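Local coordinates for protein aminotransferase, class III (Thermomicrobium roseum, PDB 6IO1) that probably transfers amino groups between substrates as a pyridoxal-phosphate-dependent, (S)-enantioselective omega-transaminase from a thermophilic bacterium, at residues 152-157 with 230-235. Numbering follows the deposited sequence.
Sequences MAYHGI and QGAGGV. With PMP (4'-deoxy-4'-aminopyridoxal-5'-phosphate), chain C.
M152 and G233 bring two irregular loops together backbone to backbone, their CA atoms 4.5 Å apart, with no direct hydrogen bond. M152 O instead takes a CA-H...O contact from G233 CA at 3.1 Å, and a water bridges the two loops, accepting from G233 N and lying within hydrogen-bonding distance of this same oxygen. Glycine suits position 233 because a CB there would run into M152 O, and at G234 a CB would jam against the preceding carbonyl O. Residues 231-235 form a turn, G231 O accepting from both G234 N and V235 N.

M152, an unbranched chain, runs past this turn; a bend at chi3 (77°) brings the methyl CE to 3.4 Å from G233 O. Q230 sets its amide against the M152-A153 peptide, NE2 3.3 Å from A153 N; both are donors, and NE2 instead bonds to R151 O. The small A153 lets this amide sit close, its CB 3.8 Å from Q230 NE2.

Y154 CB rests on A232 CB at 3.6 Å, and Y154 CG also touches that methyl, at 3.7 Å. CG lies anti to the backbone N (chi1 -174°), and the ring beyond turns its edge to the pyridine, C3 of PMP in the ring plane and CD2 3.5 Å from C4 of PMP, with G156 N above one face, toward the rim. An alanine in place of Y154 would keep the CB contact but would probably leave this flank of PMP without its aromatic neighbour and open a gap where the ring stood. E227 ties the loops further, accepting from Y154 N and G231 N, while H155 ND1 bonds to D260.

Both loops follow parallel strands, 146-150 and 221-226, of the seven-stranded sheet characteristic of fold-type I, class-III aminotransferases, where Y154, H155 and G156 line the PMP pocket.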
loop_
_atom_site.group_PDB
_atom_site.type_symbol
_atom_site.label_atom_id
_atom_site.label_comp_id
_atom_site.label_asym_id
_atom_site.label_seq_id
_atom_site.Cartn_x
_atom_site.Cartn_y
_atom_site.Cartn_z
ATOM N N MET B 152 -10.944 17.919 -8.449
ATOM C CA MET B 152 -11.920 17.018 -7.835
ATOM C C MET B 152 -11.549 15.556 -8.063
ATOM O O MET B 152 -12.314 14.674 -7.660
ATOM C CB MET B 152 -13.362 17.255 -8.318
ATOM C CG MET B 152 -13.835 18.698 -8.175
ATOM S SD MET B 152 -15.464 19.000 -8.891
ATOM C CE MET B 152 -16.526 18.283 -7.640
ATOM N N ALA B 153 -10.427 15.265 -8.712
ATOM C CA ALA B 153 -9.972 13.890 -8.858
ATOM C C ALA B 153 -9.371 13.389 -7.552
ATOM O O ALA B 153 -8.759 14.153 -6.801
ATOM C CB ALA B 153 -8.941 13.781 -9.980
ATOM N N TYR B 154 -9.561 12.100 -7.276
ATOM C CA TYR B 154 -8.970 11.452 -6.109
ATOM C C TYR B 154 -8.328 10.145 -6.550
ATOM O O TYR B 154 -9.025 9.228 -6.996
ATOM C CB TYR B 154 -10.006 11.205 -5.013
ATOM C CG TYR B 154 -9.382 10.658 -3.750
ATOM C CD1 TYR B 154 -8.792 11.507 -2.822
ATOM C CD2 TYR B 154 -9.361 9.294 -3.496
ATOM C CE1 TYR B 154 -8.209 11.011 -1.671
ATOM C CE2 TYR B 154 -8.782 8.792 -2.349
ATOM C CZ TYR B 154 -8.209 9.653 -1.439
ATOM O OH TYR B 154 -7.633 9.152 -0.295
ATOM N N HIS B 155 -7.005 10.062 -6.430
ATOM C CA HIS B 155 -6.254 8.886 -6.853
ATOM C C HIS B 155 -5.413 8.284 -5.733
ATOM O O HIS B 155 -4.590 7.400 -5.998
ATOM C CB HIS B 155 -5.357 9.241 -8.043
ATOM C CG HIS B 155 -6.095 9.832 -9.203
ATOM N ND1 HIS B 155 -6.932 9.090 -10.009
ATOM C CD2 HIS B 155 -6.123 11.093 -9.693
ATOM C CE1 HIS B 155 -7.443 9.870 -10.946
ATOM N NE2 HIS B 155 -6.967 11.090 -10.776
ATOM N N GLY B 156 -5.607 8.719 -4.498
ATOM C CA GLY B 156 -4.806 8.280 -3.372
ATOM C C GLY B 156 -4.076 9.441 -2.722
ATOM O O GLY B 156 -3.951 10.529 -3.280
ATOM N N ILE B 157 -3.577 9.177 -1.516
ATOM C CA ILE B 157 -2.931 10.224 -0.738
ATOM C C ILE B 157 -1.464 9.904 -0.453
ATOM O O ILE B 157 -0.853 10.521 0.413
ATOM C CB ILE B 157 -3.706 10.495 0.566
ATOM C CG1 ILE B 157 -4.226 9.192 1.181
ATOM C CG2 ILE B 157 -4.865 11.437 0.313
ATOM C CD1 ILE B 157 -3.172 8.344 1.863
ATOM N N GLN B 230 -15.718 10.296 -11.302
ATOM C CA GLN B 230 -14.996 10.708 -10.106
ATOM C C GLN B 230 -15.820 10.347 -8.879
ATOM O O GLN B 230 -17.014 10.639 -8.817
ATOM C CB GLN B 230 -14.713 12.210 -10.147
ATOM C CG GLN B 230 -13.687 12.613 -11.197
ATOM C CD GLN B 230 -13.636 14.111 -11.428
ATOM O OE1 GLN B 230 -14.641 14.736 -11.764
ATOM N NE2 GLN B 230 -12.456 14.696 -11.252
ATOM N N GLY B 231 -15.190 9.693 -7.908
ATOM C CA GLY B 231 -15.933 9.167 -6.779
ATOM C C GLY B 231 -15.807 9.969 -5.502
ATOM O O GLY B 231 -16.790 10.544 -5.025
ATOM N N ALA B 232 -14.599 10.013 -4.935
ATOM C CA ALA B 232 -14.398 10.755 -3.696
ATOM C C ALA B 232 -14.557 12.254 -3.911
ATOM O O ALA B 232 -14.965 12.971 -2.989
ATOM C CB ALA B 232 -13.022 10.442 -3.112
ATOM N N GLY B 233 -14.232 12.744 -5.107
ATOM C CA GLY B 233 -14.371 14.158 -5.399
ATOM C C GLY B 233 -15.799 14.662 -5.369
ATOM O O GLY B 233 -16.015 15.876 -5.275
ATOM N N GLY B 234 -16.781 13.767 -5.453
ATOM C CA GLY B 234 -18.166 14.191 -5.388
ATOM C C GLY B 234 -19.097 13.567 -6.408
ATOM O O GLY B 234 -20.079 14.199 -6.809
ATOM N N VAL B 235 -18.814 12.325 -6.811
ATOM C CA VAL B 235 -19.630 11.578 -7.768
ATOM C C VAL B 235 -19.928 12.469 -8.967
ATOM O O VAL B 235 -21.085 12.805 -9.241
ATOM C CB VAL B 235 -20.919 11.041 -7.118
ATOM C CG1 VAL B 235 -21.653 10.096 -8.068
ATOM C CG2 VAL B 235 -20.588 10.319 -5.824
HETATM N N1 PMP C . -8.111 5.630 -6.451
HETATM C C2 PMP C . -9.396 5.931 -6.268
HETATM C C2A PMP C . -10.264 6.157 -7.467
HETATM C C3 PMP C . -9.927 6.036 -4.977
HETATM O O3 PMP C . -11.246 6.346 -4.820
HETATM C C4 PMP C . -9.103 5.822 -3.868
HETATM C C4A PMP C . -9.653 5.930 -2.467
HETATM N N4A PMP C . -11.077 5.588 -2.394
HETATM C C5 PMP C . -7.754 5.505 -4.082
HETATM C C6 PMP C . -7.315 5.423 -5.391
HETATM C C5A PMP C . -6.821 5.267 -2.934
HETATM O O4P PMP C . -6.832 3.858 -2.546
HETATM P P PMP C . -6.021 3.332 -1.251
HETATM O O1P PMP C . -6.255 1.834 -1.200
HETATM O O2P PMP C . -4.570 3.696 -1.492
HETATM O O3P PMP C . -6.624 4.064 -0.068
HETATM O O HOH W 1 -12.906 11.828 -7.169
#